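Local coordinates for protein ESSB (Geobacillus thermodenitrificans, PDB 4ANO) that is an integral membrane component of the type VII secretion system, the chain here being its cytoplasmic fragment, at residues Arg87-Ala91 and Val152-Glu157; Ile177-Leu181 and Val193-Trp197. One frame throughout, in Å; residues are numbered along the deposited sequence.

Contact 1: residues Arg87-Ala91 and Val152-Glu157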
ATOM      1  N   ARG A  87      10.684   3.169 -10.071  1.00 26.11           N
ATOM      2  CA  ARG A  87       9.838   3.449  -8.883  1.00 26.07           C
ATOM      3  C   ARG A  87       8.645   4.359  -9.168  1.00 26.44           C
ATOM      4  O   ARG A  87       7.559   4.177  -8.580  1.00 25.00           O
ATOM      5  CB  ARG A  87      10.727   4.003  -7.771  1.00 27.11           C
ATOM      6  CG  ARG A  87      11.548   2.919  -7.047  1.00 28.33           C
ATOM      7  CD  ARG A  87      13.003   3.361  -6.736  1.00 33.04           C
ATOM      8  NE  ARG A  87      13.177   4.673  -6.080  1.00 36.48           N
ATOM      9  CZ  ARG A  87      14.323   5.364  -6.112  1.00 33.89           C
ATOM     10  NH1 ARG A  87      15.376   4.896  -6.766  1.00 36.24           N
ATOM     11  NH2 ARG A  87      14.426   6.551  -5.486  1.00 37.90           N
ATOM     12  N   ILE A  88       8.814   5.376 -10.020  1.00 24.63           N
ATOM     13  CA  ILE A  88       7.658   6.288 -10.315  1.00 26.13           C
ATOM     14  C   ILE A  88       6.618   5.533 -11.120  1.00 26.70           C
ATOM     15  O   ILE A  88       5.406   5.754 -10.927  1.00 26.59           O
ATOM     16  CB  ILE A  88       8.064   7.532 -11.168  1.00 23.98           C
ATOM     17  CG1 ILE A  88       8.970   8.423 -10.343  1.00 26.19           C
ATOM     18  CG2 ILE A  88       6.754   8.351 -11.670  1.00 26.22           C
ATOM     19  CD1 ILE A  88       9.739   9.423 -11.292  1.00 25.08           C
ATOM     20  N   ARG A  89       7.050   4.584 -11.971  1.00 26.95           N
ATOM     21  CA  ARG A  89       6.059   3.844 -12.778  1.00 29.65           C
ATOM     22  C   ARG A  89       5.272   2.963 -11.843  1.00 28.44           C
ATOM     23  O   ARG A  89       4.049   2.815 -12.024  1.00 26.59           O
ATOM     24  CB  ARG A  89       6.728   3.021 -13.899  1.00 30.82           C
ATOM     25  CG  ARG A  89       6.923   3.875 -15.209  1.00 35.11           C
ATOM     26  CD  ARG A  89       7.770   3.123 -16.276  1.00 42.32           C
ATOM     27  NE  ARG A  89       8.139   3.970 -17.440  1.00 46.99           N
ATOM     28  CZ  ARG A  89       9.177   3.731 -18.268  1.00 48.19           C
ATOM     29  NH1 ARG A  89       9.978   2.678 -18.080  1.00 47.78           N
ATOM     30  NH2 ARG A  89       9.436   4.554 -19.295  1.00 46.08           N
ATOM     31  N   ALA A  90       5.973   2.311 -10.899  1.00 28.31           N
ATOM     32  CA  ALA A  90       5.363   1.501  -9.869  1.00 26.66           C
ATOM     33  C   ALA A  90       4.327   2.251  -9.041  1.00 26.51           C
ATOM     34  O   ALA A  90       3.243   1.694  -8.698  1.00 24.99           O
ATOM     35  CB  ALA A  90       6.428   0.853  -8.951  1.00 27.20           C
ATOM     36  N   ALA A  91       4.648   3.501  -8.744  1.00 24.50           N
ATOM     37  CA  ALA A  91       3.807   4.370  -7.927  1.00 25.28           C
ATOM     38  C   ALA A  91       2.557   4.748  -8.717  1.00 25.77           C
ATOM     39  O   ALA A  91       1.457   4.760  -8.180  1.00 25.13           O
ATOM     40  CB  ALA A  91       4.563   5.607  -7.501  1.00 23.75           C
ATOM     41  N   VAL A 152       3.839   6.546  -1.816  1.00 20.18           N
ATOM     42  CA  VAL A 152       4.484   6.945  -3.063  1.00 19.77           C
ATOM     43  C   VAL A 152       5.768   7.758  -2.794  1.00 19.84           C
ATOM     44  O   VAL A 152       6.798   7.474  -3.468  1.00 21.14           O
ATOM     45  CB  VAL A 152       3.468   7.842  -3.819  1.00 19.18           C
ATOM     46  CG1 VAL A 152       4.168   8.648  -4.969  1.00 23.96           C
ATOM     47  CG2 VAL A 152       2.359   6.953  -4.392  1.00 21.10           C
ATOM     48  N   LEU A 153       5.739   8.688  -1.836  1.00 20.74           N
ATOM     49  CA  LEU A 153       6.994   9.418  -1.477  1.00 22.18           C
ATOM     50  C   LEU A 153       8.044   8.490  -0.920  1.00 22.43           C
ATOM     51  O   LEU A 153       9.245   8.572  -1.230  1.00 25.05           O
ATOM     52  CB  LEU A 153       6.741  10.558  -0.502  1.00 21.93           C
ATOM     53  CG  LEU A 153       5.976  11.686  -1.209  1.00 22.59           C
ATOM     54  CD1 LEU A 153       5.404  12.722  -0.254  1.00 32.18           C
ATOM     55  CD2 LEU A 153       6.769  12.294  -2.271  1.00 25.43           C
ATOM     56  N   ALA A 154       7.648   7.569  -0.062  1.00 21.67           N
ATOM     57  CA  ALA A 154       8.594   6.579   0.432  1.00 20.67           C
ATOM     58  C   ALA A 154       9.205   5.735  -0.713  1.00 23.76           C
ATOM     59  O   ALA A 154      10.371   5.353  -0.644  1.00 24.61           O
ATOM     60  CB  ALA A 154       7.965   5.684   1.443  1.00 24.22           C
ATOM     61  N   LEU A 155       8.435   5.440  -1.740  1.00 21.20           N
ATOM     62  CA  LEU A 155       8.933   4.598  -2.815  1.00 23.72           C
ATOM     63  C   LEU A 155       9.840   5.387  -3.813  1.00 23.36           C
ATOM     64  O   LEU A 155      10.826   4.819  -4.320  1.00 26.29           O
ATOM     65  CB  LEU A 155       7.742   4.029  -3.550  1.00 21.02           C
ATOM     66  CG  LEU A 155       7.989   3.101  -4.725  1.00 26.06           C
ATOM     67  CD1 LEU A 155       8.755   1.901  -4.173  1.00 28.72           C
ATOM     68  CD2 LEU A 155       6.686   2.658  -5.334  1.00 24.29           C
ATOM     69  N   THR A 156       9.489   6.646  -4.064  1.00 24.97           N
ATOM     70  CA  THR A 156      10.056   7.444  -5.169  1.00 26.31           C
ATOM     71  C   THR A 156      11.171   8.334  -4.659  1.00 27.70           C
ATOM     72  O   THR A 156      12.306   8.032  -4.869  1.00 28.97           O
ATOM     73  CB  THR A 156       8.985   8.279  -5.915  1.00 24.33           C
ATOM     74  OG1 THR A 156       8.286   9.146  -4.989  1.00 26.30           O
ATOM     75  CG2 THR A 156       7.944   7.343  -6.560  1.00 28.83           C
ATOM     76  N   GLU A 157      10.811   9.450  -4.048  0.50 29.19           N
ATOM     77  CA  GLU A 157      11.754  10.374  -3.383  0.50 30.65           C
ATOM     78  C   GLU A 157      12.634   9.612  -2.402  0.50 31.21           C
ATOM     79  O   GLU A 157      13.879   9.707  -2.443  0.50 31.62           O
ATOM     80  CB  GLU A 157      10.971  11.428  -2.618  0.50 30.69           C
ATOM     81  CG  GLU A 157      11.845  12.529  -2.016  0.50 33.83           C
ATOM     82  CD  GLU A 157      11.643  13.887  -2.688  0.50 34.43           C
ATOM     83  OE1 GLU A 157      11.692  13.987  -3.948  0.50 36.73           O
ATOM     84  OE2 GLU A 157      11.447  14.865  -1.925  0.50 37.99           O
TER

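Contact 2: residues Ile177-Leu181 and Val193-Trp197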
ATOM      1  N   ILE A 177       8.570  18.522  -6.371  1.00 54.10           N
ATOM      2  CA  ILE A 177       7.563  17.508  -6.763  1.00 53.34           C
ATOM      3  C   ILE A 177       6.878  16.846  -5.562  1.00 51.20           C
ATOM      4  O   ILE A 177       5.664  16.578  -5.590  1.00 49.98           O
ATOM      5  CB  ILE A 177       8.128  16.429  -7.743  1.00 52.80           C
ATOM      6  CG1 ILE A 177       6.968  15.793  -8.567  1.00 51.25           C
ATOM      7  CG2 ILE A 177       8.934  15.339  -6.964  1.00 54.21           C
ATOM      8  CD1 ILE A 177       6.706  16.519  -9.955  1.00 53.13           C
ATOM      9  N   ALA A 178       7.644  16.549  -4.513  1.00 49.97           N
ATOM     10  CA  ALA A 178       7.042  16.088  -3.289  1.00 49.37           C
ATOM     11  C   ALA A 178       5.963  17.058  -2.855  1.00 48.76           C
ATOM     12  O   ALA A 178       4.847  16.642  -2.540  1.00 48.51           O
ATOM     13  CB  ALA A 178       8.078  15.910  -2.205  1.00 50.67           C
ATOM     14  N   LYS A 179       6.283  18.363  -2.909  1.00 50.27           N
ATOM     15  CA  LYS A 179       5.358  19.423  -2.465  1.00 50.69           C
ATOM     16  C   LYS A 179       4.101  19.410  -3.293  1.00 48.83           C
ATOM     17  O   LYS A 179       3.004  19.569  -2.769  1.00 48.69           O
ATOM     18  CB  LYS A 179       6.006  20.841  -2.543  1.00 53.45           C
ATOM     19  CG  LYS A 179       5.013  21.967  -2.102  1.00 57.84           C
ATOM     20  CD  LYS A 179       5.517  23.397  -2.324  1.00 69.69           C
ATOM     21  CE  LYS A 179       4.596  24.392  -1.593  1.00 72.62           C
ATOM     22  NZ  LYS A 179       5.320  25.670  -1.461  1.00 80.62           N
ATOM     23  N   GLU A 180       4.279  19.190  -4.587  1.00 47.18           N
ATOM     24  CA  GLU A 180       3.181  19.037  -5.502  1.00 48.15           C
ATOM     25  C   GLU A 180       2.339  17.836  -5.121  1.00 44.98           C
ATOM     26  O   GLU A 180       1.101  17.886  -5.149  1.00 44.59           O
ATOM     27  CB  GLU A 180       3.717  18.823  -6.900  1.00 47.57           C
ATOM     28  CG  GLU A 180       4.009  20.132  -7.612  1.00 56.28           C
ATOM     29  CD  GLU A 180       4.261  19.941  -9.099  1.00 60.39           C
ATOM     30  OE1 GLU A 180       3.298  19.583  -9.823  1.00 62.44           O
ATOM     31  OE2 GLU A 180       5.408  20.173  -9.535  1.00 63.27           O
ATOM     32  N   LEU A 181       3.001  16.728  -4.783  1.00 43.54           N
ATOM     33  CA  LEU A 181       2.250  15.537  -4.343  1.00 42.33           C
ATOM     34  C   LEU A 181       1.431  15.742  -3.062  1.00 42.39           C
ATOM     35  O   LEU A 181       0.228  15.466  -3.089  1.00 41.85           O
ATOM     36  CB  LEU A 181       3.146  14.314  -4.234  1.00 41.35           C
ATOM     37  CG  LEU A 181       3.713  13.588  -5.450  1.00 43.79           C
ATOM     38  CD1 LEU A 181       4.934  12.900  -4.966  1.00 44.04           C
ATOM     39  CD2 LEU A 181       2.773  12.524  -5.950  1.00 44.18           C
ATOM     40  N   VAL A 193       0.314  14.625 -11.068  1.00 37.05           N
ATOM     41  CA  VAL A 193       1.622  15.114 -10.588  1.00 35.84           C
ATOM     42  C   VAL A 193       2.662  14.042 -10.956  1.00 33.46           C
ATOM     43  O   VAL A 193       3.692  14.333 -11.611  1.00 35.26           O
ATOM     44  CB  VAL A 193       1.664  15.390  -9.036  1.00 34.82           C
ATOM     45  CG1 VAL A 193       3.099  15.487  -8.543  1.00 37.94           C
ATOM     46  CG2 VAL A 193       0.801  16.711  -8.641  1.00 39.64           C
ATOM     47  N   LEU A 194       2.360  12.794 -10.612  1.00 33.98           N
ATOM     48  CA  LEU A 194       3.210  11.679 -11.021  1.00 31.80           C
ATOM     49  C   LEU A 194       3.430  11.615 -12.531  1.00 35.70           C
ATOM     50  O   LEU A 194       4.555  11.273 -12.962  1.00 35.73           O
ATOM     51  CB  LEU A 194       2.710  10.332 -10.525  1.00 31.15           C
ATOM     52  CG  LEU A 194       2.773  10.113  -9.025  1.00 25.37           C
ATOM     53  CD1 LEU A 194       1.991   8.887  -8.651  1.00 23.29           C
ATOM     54  CD2 LEU A 194       4.268   9.910  -8.614  1.00 29.17           C
ATOM     55  N   GLU A 195       2.398  11.919 -13.324  1.00 38.59           N
ATOM     56  CA  GLU A 195       2.551  11.754 -14.755  1.00 41.11           C
ATOM     57  C   GLU A 195       3.521  12.764 -15.311  1.00 41.27           C
ATOM     58  O   GLU A 195       4.345  12.440 -16.165  1.00 41.95           O
ATOM     59  CB  GLU A 195       1.239  11.852 -15.489  1.00 43.78           C
ATOM     60  CG  GLU A 195       1.288  10.945 -16.725  1.00 49.65           C
ATOM     61  CD  GLU A 195       0.993   9.511 -16.360  1.00 49.69           C
ATOM     62  OE1 GLU A 195      -0.057   9.293 -15.726  1.00 50.61           O
ATOM     63  OE2 GLU A 195       1.783   8.617 -16.709  1.00 53.24           O
ATOM     64  N   LYS A 196       3.449  14.006 -14.833  0.50 42.30           N
ATOM     65  CA  LYS A 196       4.426  15.005 -15.281  0.50 42.78           C
ATOM     66  C   LYS A 196       5.836  14.621 -14.809  0.50 41.68           C
ATOM     67  O   LYS A 196       6.844  14.845 -15.533  0.50 40.79           O
ATOM     68  CB  LYS A 196       4.045  16.423 -14.820  0.50 45.69           C
ATOM     69  CG  LYS A 196       4.827  17.527 -15.525  0.50 46.36           C
ATOM     70  CD  LYS A 196       4.619  18.896 -14.862  0.50 49.18           C
ATOM     71  CE  LYS A 196       5.788  19.306 -13.958  0.50 47.29           C
ATOM     72  NZ  LYS A 196       5.846  18.446 -12.731  0.50 41.10           N
ATOM     73  N   TRP A 197       5.912  14.034 -13.615  1.00 39.11           N
ATOM     74  CA  TRP A 197       7.211  13.557 -13.084  1.00 37.93           C
ATOM     75  C   TRP A 197       7.816  12.409 -13.887  1.00 34.91           C
ATOM     76  O   TRP A 197       9.018  12.430 -14.152  1.00 37.12           O
ATOM     77  CB  TRP A 197       7.069  13.136 -11.641  1.00 37.34           C
ATOM     78  CG  TRP A 197       8.408  12.921 -10.926  1.00 37.77           C
ATOM     79  CD1 TRP A 197       9.685  13.228 -11.355  1.00 39.22           C
ATOM     80  CD2 TRP A 197       8.536  12.456  -9.605  1.00 36.08           C
ATOM     81  NE1 TRP A 197      10.601  12.899 -10.383  1.00 40.30           N
ATOM     82  CE2 TRP A 197       9.911  12.418  -9.297  1.00 37.56           C
ATOM     83  CE3 TRP A 197       7.620  12.005  -8.656  1.00 34.64           C
ATOM     84  CZ2 TRP A 197      10.377  11.983  -8.071  1.00 41.49           C
ATOM     85  CZ3 TRP A 197       8.079  11.570  -7.458  1.00 37.20           C
ATOM     86  CH2 TRP A 197       9.430  11.566  -7.154  1.00 39.74           C
TER

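Contact 1: residues Arg87-Ala91 and Val152-Glu157
Arg87 reaches across from helix 84-98 and grips two successive carbonyls at the end of helix 141-155. Its NE donates to Leu155 O at 2.9 Å, with that oxygen in the guanidinium plane. The donor in turn lies in the plane of the Leu155 carbonyl. The second bond runs from Arg87 NH2 to Thr156 O at 2.7 Å. This oxygen is tilted from the guanidinium plane, and the N-H points to it with a bend (151°). The aliphatic part of Arg87 also lies against Leu155, with CG 4.1 Å from Leu155 CD1. Bends at chi2 and chi3 turn the chain of Arg87 so that its NE-NH2 edge meets the carbonyls.

Beside these two bonds the contact is apolar. The methyl CB of Ala91 sits 3.9 Å from Thr156 CG2 and about 4.0 Å from both CG1 and CG2 of Val152. The CD2 branch of Leu155 packs on Ala90 CB at 4.1 Å and also touches Ala91. Small alanines let the two backbones come near: the CA atoms of Ala91 and Val152 are 5.5 Å apart.

Thr156 is held from behind. Its OG1 donates to Val152 O at 2.7 Å, from above the carbonyl plane, and Thr156 N binds the same oxygen. With chi1 at 57°, the hydroxyl turns back to its own helix and CG2 faces Ile88 and Ala91. On the Arg87 side, NH1 is bonded to Thr82 O, so all three nitrogens of the guanidinium have a carbonyl partner. Ile88 and Thr156 both also touch Trp197 of helix 187-207.

The carbonyls of Leu155 and Thr156 lie where the helix runs out, so the arginine supplies donors there. Its positive charge probably also suits the negative end of the helix dipole.

Contact 2: residues Ile177-Leu181 and Val193-Trp197
Ile177 overlaps the indole of Trp197. Its CG2 methyl stands over the six-membered ring, 3.6 Å from the centroid and 3° off the ring normal, a CH-pi contact. Ile177 CG1 touches CD2 and CE3 of Trp197, each at 3.8 Å, and CD1 reaches back to Trp197 CB at 3.8 Å. The Trp197 CG is anti to the backbone N (chi1 -167°), which lays the ring alongside helix 176-183. A leucine here would probably cost Ile177 the flat surface under its methyl and open a gap beside Leu181.

Val193 packs against both Leu181 and Glu180. Its CG1 lies 3.7 Å from Leu181 CG and also touches Glu180 CB. The side chains of Leu181 and Leu194 cross at about a right angle, with CD2 of the first 3.9 Å from CG of the second. On the more exposed flank, Glu180 OE2 and Lys196 NZ make a long salt bridge of 3.7 Å, doubtful because Lys196 takes two conformers. Lys196 also has a weak ion pair with Glu200.

The two segments run nearly antiparallel (158°), and their axes approach to 10.2 Å, as a helical hairpin. Helix 84-98 packs on Leu194 and Trp197, and helix 141-155 on Ala178, Leu181 and Leu194.

The two contacts lie about 10 Å apart between centres. Both segments of contact 1 precede those of contact 2 in the chain. Contact 1 joins helix 84-98 to the end of helix 141-155, and contact 2 pairs helix 176-183 with helix 187-207. They touch directly. Leu153 makes a tight contact with Leu181, and Trp197 lies against Thr156 and Ile88. Contact 1 is buried, while contact 2 is partly buried and farther from the chain's centre. Together they form a continuous helical core within the YukC family region, placing the last two helices against the earlier pair.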